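Local coordinates for protein type III restriction-modification enzyme EcoP15I Res subunit (Escherichia coli, PDB 4ZCF) that works with the Mod subunit as an ATP-dependent type III restriction enzyme that recognises 5'-CAGCAG-3' sites and cleaves DNA 25-27 base pairs downstream of one of them, at residues C[81-86]-C[264-269]; C[220-225]-C[246-251]; C[381-386]-C[494-499]; C[694-699]-C[767-772]. All blocks are in the same frame, centred on the assembly; numbering follows the deposited sequence.

Contact 1: C[81-86]-C[264-269]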
# COMPACT_ATOMS: atom_id res chain seq x y z
N ASP C 81 -25.86 5.48 28.93
CA ASP C 81 -25.74 4.03 29.11
C ASP C 81 -26.90 3.21 28.60
O ASP C 81 -28.06 3.57 28.82
CB ASP C 81 -25.42 3.67 30.55
CG ASP C 81 -24.10 4.24 31.03
OD1 ASP C 81 -23.17 4.32 30.20
OD2 ASP C 81 -24.00 4.58 32.22
N VAL C 82 -26.57 2.10 27.94
CA VAL C 82 -27.50 1.11 27.39
C VAL C 82 -27.06 -0.24 27.95
O VAL C 82 -25.88 -0.60 27.86
CB VAL C 82 -27.53 1.12 25.84
CG1 VAL C 82 -28.41 0.01 25.29
CG2 VAL C 82 -27.98 2.47 25.29
N SER C 83 -28.00 -0.96 28.57
CA SER C 83 -27.74 -2.27 29.15
C SER C 83 -28.57 -3.34 28.43
O SER C 83 -29.80 -3.31 28.44
CB SER C 83 -27.98 -2.28 30.65
OG SER C 83 -27.64 -3.55 31.19
N MET C 84 -27.86 -4.24 27.75
CA MET C 84 -28.45 -5.34 26.98
C MET C 84 -27.69 -6.58 27.28
O MET C 84 -26.47 -6.57 27.23
CB MET C 84 -28.39 -5.05 25.47
CG MET C 84 -29.00 -3.75 25.08
SD MET C 84 -29.85 -3.92 23.54
CE MET C 84 -30.05 -2.32 23.16
N GLU C 85 -28.41 -7.67 27.59
CA GLU C 85 -27.74 -8.95 27.87
C GLU C 85 -27.14 -9.61 26.61
O GLU C 85 -27.47 -9.24 25.48
CB GLU C 85 -28.68 -9.90 28.63
CG GLU C 85 -27.98 -10.89 29.56
CD GLU C 85 -26.72 -10.45 30.29
OE1 GLU C 85 -26.82 -9.77 31.34
OE2 GLU C 85 -25.62 -10.83 29.83
N THR C 86 -26.21 -10.56 26.83
CA THR C 86 -25.54 -11.33 25.78
C THR C 86 -26.58 -12.10 24.95
O THR C 86 -27.49 -12.71 25.51
CB THR C 86 -24.43 -12.22 26.38
OG1 THR C 86 -23.63 -11.42 27.27
CG2 THR C 86 -23.53 -12.83 25.30
N VAL C 264 -30.31 4.84 30.25
CA VAL C 264 -31.36 5.16 29.30
C VAL C 264 -32.19 3.94 28.88
O VAL C 264 -33.39 4.08 28.60
CB VAL C 264 -30.69 5.97 28.16
CG1 VAL C 264 -30.68 5.24 26.82
CG2 VAL C 264 -31.27 7.36 28.05
N TYR C 265 -31.58 2.74 28.89
CA TYR C 265 -32.25 1.51 28.50
C TYR C 265 -31.67 0.31 29.26
O TYR C 265 -30.47 0.22 29.42
CB TYR C 265 -32.17 1.33 26.96
CG TYR C 265 -32.86 0.09 26.44
CD1 TYR C 265 -34.25 0.01 26.37
CD2 TYR C 265 -32.13 -1.02 26.03
CE1 TYR C 265 -34.89 -1.16 25.96
CE2 TYR C 265 -32.75 -2.19 25.60
CZ TYR C 265 -34.14 -2.24 25.55
OH TYR C 265 -34.76 -3.38 25.10
N ARG C 266 -32.53 -0.62 29.71
CA ARG C 266 -32.15 -1.84 30.42
C ARG C 266 -32.98 -3.07 30.02
O ARG C 266 -34.18 -3.18 30.32
CB ARG C 266 -32.14 -1.63 31.94
CG ARG C 266 -31.49 -2.77 32.72
CD ARG C 266 -30.65 -2.24 33.87
NE ARG C 266 -31.45 -1.60 34.90
CZ ARG C 266 -31.85 -2.19 36.03
NH1 ARG C 266 -31.53 -3.45 36.28
NH2 ARG C 266 -32.58 -1.52 36.91
N LEU C 267 -32.32 -4.00 29.33
CA LEU C 267 -32.84 -5.29 28.91
C LEU C 267 -31.92 -6.26 29.59
O LEU C 267 -30.78 -6.45 29.14
CB LEU C 267 -32.77 -5.45 27.38
CG LEU C 267 -33.20 -6.81 26.81
CD1 LEU C 267 -34.71 -7.03 26.94
CD2 LEU C 267 -32.78 -6.94 25.39
N THR C 268 -32.42 -6.88 30.64
CA THR C 268 -31.73 -7.82 31.50
C THR C 268 -31.71 -9.23 31.02
O THR C 268 -32.38 -9.57 30.10
CB THR C 268 -32.39 -7.87 32.85
OG1 THR C 268 -33.76 -8.22 32.65
CG2 THR C 268 -32.30 -6.54 33.51
N ALA C 269 -30.93 -10.04 31.71
CA ALA C 269 -30.89 -11.48 31.51
C ALA C 269 -32.17 -12.24 31.79
O ALA C 269 -32.46 -13.19 31.11
CB ALA C 269 -29.77 -12.09 32.31

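Contact 2: C[220-225]-C[246-251]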
# COMPACT_ATOMS: atom_id res chain seq x y z
N LYS C 220 -14.42 16.10 16.40
CA LYS C 220 -15.55 16.23 17.32
C LYS C 220 -16.33 14.92 17.27
O LYS C 220 -17.40 14.86 16.67
CB LYS C 220 -16.41 17.48 17.01
CG LYS C 220 -15.70 18.82 17.19
CD LYS C 220 -16.48 19.93 16.48
CE LYS C 220 -15.61 21.10 16.06
NZ LYS C 220 -16.06 21.67 14.76
N PRO C 221 -15.77 13.81 17.81
CA PRO C 221 -16.44 12.52 17.61
C PRO C 221 -17.52 12.09 18.60
O PRO C 221 -17.58 12.59 19.73
CB PRO C 221 -15.27 11.53 17.61
CG PRO C 221 -14.25 12.17 18.48
CD PRO C 221 -14.48 13.65 18.51
N PHE C 222 -18.33 11.11 18.18
CA PHE C 222 -19.34 10.41 18.97
C PHE C 222 -18.74 9.02 19.22
O PHE C 222 -18.45 8.30 18.26
CB PHE C 222 -20.70 10.33 18.22
CG PHE C 222 -21.70 11.40 18.61
CD1 PHE C 222 -21.43 12.74 18.40
CD2 PHE C 222 -22.90 11.05 19.21
CE1 PHE C 222 -22.36 13.72 18.76
CE2 PHE C 222 -23.83 12.04 19.58
CZ PHE C 222 -23.54 13.36 19.36
N ILE C 223 -18.47 8.68 20.49
CA ILE C 223 -17.81 7.43 20.86
C ILE C 223 -18.73 6.39 21.46
O ILE C 223 -19.41 6.69 22.42
CB ILE C 223 -16.55 7.64 21.74
CG1 ILE C 223 -15.56 8.64 21.11
CG2 ILE C 223 -15.88 6.30 22.07
CD1 ILE C 223 -14.34 8.90 21.92
N ILE C 224 -18.65 5.15 20.93
CA ILE C 224 -19.36 3.95 21.37
C ILE C 224 -18.38 3.07 22.16
O ILE C 224 -17.28 2.80 21.68
CB ILE C 224 -19.93 3.16 20.15
CG1 ILE C 224 -20.79 4.03 19.18
CG2 ILE C 224 -20.60 1.83 20.54
CD1 ILE C 224 -22.14 4.54 19.67
N ILE C 225 -18.80 2.60 23.35
CA ILE C 225 -18.01 1.69 24.16
C ILE C 225 -18.71 0.34 24.29
O ILE C 225 -19.82 0.26 24.83
CB ILE C 225 -17.48 2.29 25.49
CG1 ILE C 225 -16.20 3.10 25.21
CG2 ILE C 225 -17.15 1.19 26.53
CD1 ILE C 225 -16.35 4.45 25.31
N ALA C 246 -14.69 13.96 23.39
CA ALA C 246 -15.82 13.46 22.62
C ALA C 246 -17.12 14.23 22.94
O ALA C 246 -17.30 14.67 24.08
CB ALA C 246 -16.01 11.99 22.88
N GLN C 247 -18.00 14.39 21.93
CA GLN C 247 -19.26 15.11 22.11
C GLN C 247 -20.13 14.40 23.13
O GLN C 247 -20.61 15.06 24.05
CB GLN C 247 -20.01 15.31 20.78
CG GLN C 247 -19.50 16.48 19.95
CD GLN C 247 -20.23 16.59 18.63
OE1 GLN C 247 -21.36 17.06 18.55
NE2 GLN C 247 -19.59 16.16 17.56
N TYR C 248 -20.29 13.06 22.99
CA TYR C 248 -21.08 12.16 23.83
C TYR C 248 -20.53 10.75 23.71
O TYR C 248 -20.09 10.35 22.63
CB TYR C 248 -22.56 12.14 23.39
CG TYR C 248 -23.31 13.41 23.69
CD1 TYR C 248 -23.35 14.46 22.77
CD2 TYR C 248 -24.00 13.58 24.89
CE1 TYR C 248 -24.00 15.65 23.05
CE2 TYR C 248 -24.66 14.77 25.18
CZ TYR C 248 -24.65 15.80 24.26
OH TYR C 248 -25.29 16.98 24.55
N ILE C 249 -20.60 9.99 24.81
CA ILE C 249 -20.14 8.60 24.89
C ILE C 249 -21.31 7.65 25.19
O ILE C 249 -21.93 7.76 26.25
CB ILE C 249 -18.95 8.44 25.89
CG1 ILE C 249 -17.71 9.28 25.46
CG2 ILE C 249 -18.56 6.98 26.07
CD1 ILE C 249 -16.97 9.88 26.60
N ILE C 250 -21.59 6.69 24.27
CA ILE C 250 -22.67 5.72 24.47
C ILE C 250 -22.08 4.33 24.78
O ILE C 250 -21.46 3.74 23.90
CB ILE C 250 -23.76 5.70 23.35
CG1 ILE C 250 -24.05 7.11 22.76
CG2 ILE C 250 -25.05 5.10 23.92
CD1 ILE C 250 -23.21 7.57 21.58
N ARG C 251 -22.23 3.85 26.05
CA ARG C 251 -21.67 2.57 26.53
C ARG C 251 -22.67 1.43 26.41
O ARG C 251 -23.83 1.59 26.81
CB ARG C 251 -21.14 2.66 27.97
CG ARG C 251 -20.22 3.86 28.26
CD ARG C 251 -19.62 3.80 29.67
NE ARG C 251 -20.64 3.86 30.73
CZ ARG C 251 -20.41 3.69 32.03
NH1 ARG C 251 -19.17 3.48 32.47
NH2 ARG C 251 -21.41 3.75 32.90

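Contact 3: C[381-386]-C[494-499]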
# COMPACT_ATOMS: atom_id res chain seq x y z
N GLU C 381 -26.62 -37.34 21.79
CA GLU C 381 -27.61 -36.28 22.00
C GLU C 381 -27.78 -35.40 20.77
O GLU C 381 -28.89 -34.90 20.53
CB GLU C 381 -27.30 -35.46 23.26
CG GLU C 381 -27.39 -36.24 24.58
CD GLU C 381 -28.62 -37.12 24.78
OE1 GLU C 381 -29.75 -36.60 24.70
OE2 GLU C 381 -28.43 -38.33 25.02
N HIS C 382 -26.69 -35.23 19.96
CA HIS C 382 -26.70 -34.44 18.72
C HIS C 382 -27.57 -35.06 17.65
O HIS C 382 -28.40 -34.35 17.08
CB HIS C 382 -25.28 -34.21 18.17
CG HIS C 382 -25.22 -33.22 17.04
ND1 HIS C 382 -24.41 -33.43 15.95
CD2 HIS C 382 -25.89 -32.06 16.87
CE1 HIS C 382 -24.58 -32.38 15.16
NE2 HIS C 382 -25.47 -31.53 15.67
N PHE C 383 -27.40 -36.37 17.38
CA PHE C 383 -28.16 -37.12 16.38
C PHE C 383 -29.65 -37.19 16.72
O PHE C 383 -30.47 -37.17 15.81
CB PHE C 383 -27.54 -38.50 16.09
CG PHE C 383 -26.25 -38.42 15.30
CD1 PHE C 383 -25.02 -38.27 15.95
CD2 PHE C 383 -26.25 -38.50 13.92
CE1 PHE C 383 -23.83 -38.20 15.22
CE2 PHE C 383 -25.05 -38.42 13.19
CZ PHE C 383 -23.85 -38.27 13.85
N LYS C 384 -29.99 -37.18 18.04
CA LYS C 384 -31.36 -37.13 18.54
C LYS C 384 -32.00 -35.77 18.16
O LYS C 384 -33.21 -35.69 17.92
CB LYS C 384 -31.40 -37.30 20.08
CG LYS C 384 -31.55 -38.74 20.60
CD LYS C 384 -32.89 -39.44 20.24
CE LYS C 384 -34.11 -38.90 20.95
NZ LYS C 384 -35.35 -39.55 20.46
N LEU C 385 -31.16 -34.72 18.11
CA LEU C 385 -31.58 -33.37 17.74
C LEU C 385 -31.50 -33.21 16.22
O LEU C 385 -32.32 -32.49 15.66
CB LEU C 385 -30.69 -32.33 18.44
CG LEU C 385 -31.24 -30.91 18.49
CD1 LEU C 385 -31.95 -30.64 19.80
CD2 LEU C 385 -30.14 -29.94 18.32
N GLU C 386 -30.54 -33.89 15.57
CA GLU C 386 -30.34 -33.83 14.13
C GLU C 386 -31.53 -34.37 13.35
O GLU C 386 -32.13 -33.63 12.57
CB GLU C 386 -29.04 -34.52 13.72
CG GLU C 386 -28.44 -33.97 12.45
CD GLU C 386 -26.99 -34.36 12.26
OE1 GLU C 386 -26.64 -34.79 11.13
OE2 GLU C 386 -26.21 -34.26 13.23
N PRO C 494 -21.34 -31.56 5.00
CA PRO C 494 -21.64 -32.40 6.17
C PRO C 494 -21.11 -31.96 7.53
O PRO C 494 -21.58 -32.51 8.53
CB PRO C 494 -21.08 -33.76 5.76
CG PRO C 494 -19.94 -33.43 4.86
CD PRO C 494 -20.42 -32.25 4.07
N ARG C 495 -20.14 -31.01 7.60
CA ARG C 495 -19.54 -30.52 8.85
C ARG C 495 -20.59 -29.93 9.82
O ARG C 495 -21.36 -29.05 9.45
CB ARG C 495 -18.44 -29.51 8.56
N ARG C 496 -20.63 -30.47 11.05
CA ARG C 496 -21.57 -30.09 12.11
C ARG C 496 -20.90 -30.13 13.48
O ARG C 496 -21.37 -29.49 14.42
CB ARG C 496 -22.82 -30.99 12.07
CG ARG C 496 -22.53 -32.48 12.28
CD ARG C 496 -23.54 -33.37 11.59
NE ARG C 496 -23.03 -33.84 10.31
CZ ARG C 496 -23.36 -35.00 9.75
NH1 ARG C 496 -24.20 -35.83 10.35
NH2 ARG C 496 -22.84 -35.35 8.58
N PHE C 497 -19.81 -30.91 13.60
CA PHE C 497 -19.03 -31.03 14.82
C PHE C 497 -17.82 -30.15 14.67
O PHE C 497 -17.17 -30.20 13.62
CB PHE C 497 -18.62 -32.49 15.09
CG PHE C 497 -19.78 -33.44 15.30
CD1 PHE C 497 -20.35 -33.59 16.55
CD2 PHE C 497 -20.27 -34.21 14.25
CE1 PHE C 497 -21.42 -34.48 16.75
CE2 PHE C 497 -21.34 -35.08 14.45
CZ PHE C 497 -21.90 -35.22 15.70
N ILE C 498 -17.55 -29.31 15.67
CA ILE C 498 -16.41 -28.39 15.63
C ILE C 498 -15.53 -28.59 16.85
O ILE C 498 -16.01 -28.64 17.97
CB ILE C 498 -16.85 -26.90 15.45
CG1 ILE C 498 -17.55 -26.66 14.10
CG2 ILE C 498 -15.67 -25.94 15.61
CD1 ILE C 498 -19.10 -26.69 14.14
N PHE C 499 -14.23 -28.65 16.60
CA PHE C 499 -13.24 -28.75 17.65
C PHE C 499 -12.47 -27.44 17.67
O PHE C 499 -11.82 -27.08 16.69
CB PHE C 499 -12.32 -29.96 17.41
CG PHE C 499 -12.99 -31.27 17.71
CD1 PHE C 499 -13.72 -31.94 16.73
CD2 PHE C 499 -12.89 -31.85 18.97
CE1 PHE C 499 -14.34 -33.17 17.01
CE2 PHE C 499 -13.51 -33.08 19.25
CZ PHE C 499 -14.23 -33.73 18.27

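Contact 4: C[694-699]-C[767-772]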
# COMPACT_ATOMS: atom_id res chain seq x y z
N ILE C 694 -58.73 10.40 0.09
CA ILE C 694 -58.79 9.66 1.36
C ILE C 694 -57.63 10.09 2.28
O ILE C 694 -57.85 10.34 3.47
CB ILE C 694 -58.88 8.13 1.12
CG1 ILE C 694 -60.16 7.78 0.32
CG2 ILE C 694 -58.81 7.34 2.44
CD1 ILE C 694 -60.09 6.51 -0.55
N PHE C 695 -56.41 10.23 1.71
CA PHE C 695 -55.23 10.68 2.45
C PHE C 695 -55.31 12.20 2.80
O PHE C 695 -54.76 12.62 3.82
CB PHE C 695 -53.92 10.30 1.72
CG PHE C 695 -52.66 10.72 2.45
CD1 PHE C 695 -52.24 10.05 3.59
CD2 PHE C 695 -51.93 11.83 2.04
CE1 PHE C 695 -51.12 10.48 4.31
CE2 PHE C 695 -50.81 12.26 2.76
CZ PHE C 695 -50.41 11.59 3.89
N LYS C 696 -56.02 12.99 1.96
CA LYS C 696 -56.25 14.43 2.15
C LYS C 696 -57.17 14.68 3.36
O LYS C 696 -56.87 15.56 4.17
CB LYS C 696 -56.85 15.06 0.87
CG LYS C 696 -57.11 16.57 0.94
CD LYS C 696 -56.67 17.32 -0.32
CE LYS C 696 -57.63 17.24 -1.47
NZ LYS C 696 -57.11 17.96 -2.67
N SER C 697 -58.26 13.89 3.48
CA SER C 697 -59.23 13.96 4.58
C SER C 697 -58.54 13.73 5.92
O SER C 697 -58.72 14.54 6.84
CB SER C 697 -60.35 12.94 4.37
OG SER C 697 -61.07 13.24 3.18
N PHE C 698 -57.72 12.65 6.02
CA PHE C 698 -56.94 12.31 7.21
C PHE C 698 -55.95 13.45 7.54
O PHE C 698 -55.76 13.79 8.72
CB PHE C 698 -56.18 10.97 7.00
CG PHE C 698 -54.82 10.91 7.66
CD1 PHE C 698 -54.70 10.67 9.03
CD2 PHE C 698 -53.66 11.16 6.93
CE1 PHE C 698 -53.44 10.69 9.64
CE2 PHE C 698 -52.40 11.15 7.54
CZ PHE C 698 -52.30 10.90 8.89
N MET C 699 -55.31 14.01 6.51
CA MET C 699 -54.33 15.09 6.64
C MET C 699 -54.92 16.38 7.23
O MET C 699 -54.25 17.03 8.04
CB MET C 699 -53.64 15.35 5.29
CG MET C 699 -52.18 15.68 5.42
SD MET C 699 -51.21 14.40 6.25
CE MET C 699 -49.91 15.37 6.84
N PHE C 767 -50.06 17.72 -0.20
CA PHE C 767 -49.26 18.74 0.49
C PHE C 767 -49.27 20.10 -0.25
O PHE C 767 -49.15 21.14 0.39
CB PHE C 767 -47.82 18.25 0.75
CG PHE C 767 -47.64 17.07 1.69
CD1 PHE C 767 -48.57 16.81 2.69
CD2 PHE C 767 -46.51 16.27 1.62
CE1 PHE C 767 -48.40 15.73 3.56
CE2 PHE C 767 -46.34 15.19 2.49
CZ PHE C 767 -47.28 14.92 3.46
N CYS C 768 -49.46 20.08 -1.58
CA CYS C 768 -49.55 21.28 -2.40
C CYS C 768 -50.87 21.98 -2.16
O CYS C 768 -50.90 23.20 -2.01
CB CYS C 768 -49.35 20.95 -3.88
SG CYS C 768 -47.62 20.90 -4.41
N ASP C 769 -51.98 21.19 -2.11
CA ASP C 769 -53.35 21.65 -1.85
C ASP C 769 -53.49 22.15 -0.39
O ASP C 769 -53.83 23.32 -0.17
CB ASP C 769 -54.35 20.51 -2.13
CG ASP C 769 -54.47 20.11 -3.59
OD1 ASP C 769 -54.62 21.02 -4.45
OD2 ASP C 769 -54.47 18.89 -3.87
N ILE C 770 -53.19 21.26 0.58
CA ILE C 770 -53.23 21.46 2.03
C ILE C 770 -52.63 22.79 2.53
O ILE C 770 -51.61 23.25 2.02
CB ILE C 770 -52.68 20.17 2.73
CG1 ILE C 770 -53.71 19.48 3.63
CG2 ILE C 770 -51.30 20.30 3.39
CD1 ILE C 770 -54.38 18.32 2.98
N LYS C 771 -53.33 23.44 3.49
CA LYS C 771 -52.88 24.69 4.10
C LYS C 771 -52.12 24.47 5.41
O LYS C 771 -52.57 24.83 6.51
CB LYS C 771 -53.96 25.79 4.15
CG LYS C 771 -53.95 26.74 2.93
CD LYS C 771 -52.58 27.43 2.66
CE LYS C 771 -52.68 28.75 1.91
NZ LYS C 771 -53.06 28.60 0.48
N ASP C 772 -50.98 23.78 5.23
CA ASP C 772 -49.92 23.42 6.16
C ASP C 772 -48.64 23.79 5.39
O ASP C 772 -48.76 24.31 4.27
CB ASP C 772 -49.94 21.91 6.42
CG ASP C 772 -50.63 21.50 7.71
OD1 ASP C 772 -49.94 21.41 8.75
OD2 ASP C 772 -51.84 21.22 7.66

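Contact 1: C[81-86]-C[264-269]
Backbone bonding joins strand 81-84 to strand 264-267 as a parallel pair. Val264 N donates to Asp81 O, Ser83 N to Tyr265 O and Leu267 N to Ser83 O. The last of these, Leu267 N to Ser83 O at 2.8 Å, runs nearly straight in the carbonyl plane. A weak fourth bond, Glu85 N to Leu267 O, follows as the pairing ends.

Apolar and aromatic packing fills the face carrying Val82, Met84, Tyr265 and Leu267. With CG anti to its backbone N (chi1 -179°), Tyr265 sets its ring edge against Val82, whose CG1 lies near the ring plane, 3.9 Å from Tyr265 CD2. Met84 is flexible enough to bend at chi2, and its chain runs roughly perpendicular to that of Tyr265; its CE lies 3.6 Å from Tyr265 CE2 and its SD beside the ring edge, a Met-aromatic contact. On the other face, small Ser83 meets the aliphatic start of Arg266.

Strand 79-84 leads into Gly89, Lys90 and Thr91 of the P-loop, as in RecA-like helicase cores. Helix 12-22 covers Val82, Tyr265 and Leu267, helix 90-105 meets Met84, and strand 248-253 flanks strand 79-84 across from 263-267, an outermost strand of the sheet.

Contact 2: C[220-225]-C[246-251]
A beta-alpha-beta unit, strand 222-226, helix 236-242 and strand 248-253, brings these segments together as parallel neighbours in the sheet of the nucleotide-binding domain. The backbone bonds pass back and forth: Ile223 N donates to Tyr248 O (3.2 Å), Ile250 N to Ile223 O (2.9 Å), and Ile225 N to Ile250 O (2.9 Å).

Gln247 bonds twice to segment 220-225. Its N meets Pro221 O at 2.9 Å, almost along the C=O axis. Its side chain, CG anti to the carbonyl carbon (chi1 -81°) and extended beyond, carries NE2 to Lys220 O at 2.7 Å; the donor stands 52° above that carbonyl plane, while OE1 accepts from Leu46 N. An alanine here would remove the amide and probably leave the Lys220 carbonyl less firmly held and the Phe222 ring, whose CE1 lies against Gln247 CD and OE1, less well packed.

Beta-branched isoleucines suit the buried strands. On one face, Ile224 and Ile250 lie side by side, CD1 to CD1 3.7 Å apart, and Phe222 runs alongside Tyr248, Phe222 CZ to Tyr248 CD1 3.6 Å, with Tyr248 CB over one face of the Phe222 ring and the ring planes 41° apart. On the other, Ile225 CD1 meets Ile249 CG2, and Ile223 CD1 touches Ala246 CB at 3.6 Å.

Helix 90-105 covers Phe222 and Ile224. Strand 222-226 ends at Asp226, which binds AMP and is followed by Glu227: a hydrophobic strand running into Asp-Glu is typical of the Walker B (motif II) strand of RecA-like helicase domains.

Contact 3: C[381-386]-C[494-499]
His382 CG stands anti to its backbone N (chi1 -171°), directing the imidazole out from helix 368-389, while Arg496 CG takes the crowded position between backbone N and carbonyl carbon (chi1 61°), so that its chain reaches the same helix. Together they join this helix to strand 497-501 in a second parallel sheet, characteristic of the tandem RecA-like domains of helicases.

An aromatic cluster forms the apolar part. The edge of His382 turns toward the face of Phe497 in an offset edge-to-face pair, centroids 4.7 Å apart and planes at 77°; a flat ring able to offer both edge and face suits this junction. Phe383 adds its CE1, 3.6 Å from CZ at the edge of the Phe497 ring. His382 CE1 also meets Arg496 CG at 3.5 Å.

Charge joins the two sides next to the rings. Arg496 NE donates, in the guanidinium plane, to Pro494 O at 2.7 Å, gripping the loop before the strand. Glu386, extended beyond CG, crosses Arg496 at about a right angle and forms a salt bridge with it. A leucine here in place of Arg496 would probably cost Glu386 this ion pair and loosen the loop. In the bridge, Glu386 OE1 lies 2.8 Å from Arg496 NH1.

Contact 4: C[694-699]-C[767-772]
The side chains of Lys696 and Ile770 overlap lengthwise, each heading for the other's backbone, where helix 688-701 meets the C-terminal end of helix 760-769 and the residue after it. The CA atoms of Lys696 and Ile770 are 7.7 Å apart. Lys696 leaves its helix with CG anti to the backbone N (chi1 -179°), then bends at chi2 and chi3. Its methylenes therefore lie against Ile770, Lys696 CG to Ile770 CD1 3.8 Å, before the ammonium group turns to Asp769. Lysine suits the place because one chain supplies both apolar length and a charge for the exposed Asp769.

There the side chains of Lys696 and Asp769 cross at about a right angle. Lys696 NZ lies 3.0 Å from Asp769 OD2 in a salt bridge whose hydrogen bond is weak. Asp769 is at the C-terminal end of the helix, whose carbonyls would probably also favour a positive charge nearby.

Inward from the charges, Met699 crosses Phe767 obliquely. Bent at chi2, it brings CE to the ring edge, 3.6 Å from Phe767 CE1. The sulfur also sits beside the edge, with Met699 SD 5.5 Å from the Phe767 ring centroid and 85° off its normal, a Met-aromatic contact. Met699 CB meets Ile770 CD1 at 3.8 Å, so this one methyl group touches both Lys696 and Met699. Phe767 CE1 also approaches the edge of the Phe695 ring.

Helix 782-798 lies against Phe695 and Met699 and presents Phe792 edge-to-face with Phe695. Helix 745-756 packs on Phe767, so four helices, 688-701, 745-756, 760-769 and 782-798, meet around the contact.

From the N terminus, strand 79-84 opens the loop that contact 1 closes 178 residues later. Contact 2 is nested inside it, closing the short crossover from strand 222-226 to strand 248-253. The two touch, since strands 79-84 and 248-253 are sheet neighbours: Asp81 OD1 forms a salt bridge with Arg251 NE. Together they link four neighbouring strands of the first RecA-like sheet. Contact 3 follows in series, closing the loop between helix 368-389 and strand 497-501 in the second sheet, its centre about 33 Å from that of contact 1. Contact 4, last in series, joins helix 688-701 to the end of helix 760-769 about 60 Å, centre to centre, from contact 3. None of the loops cross.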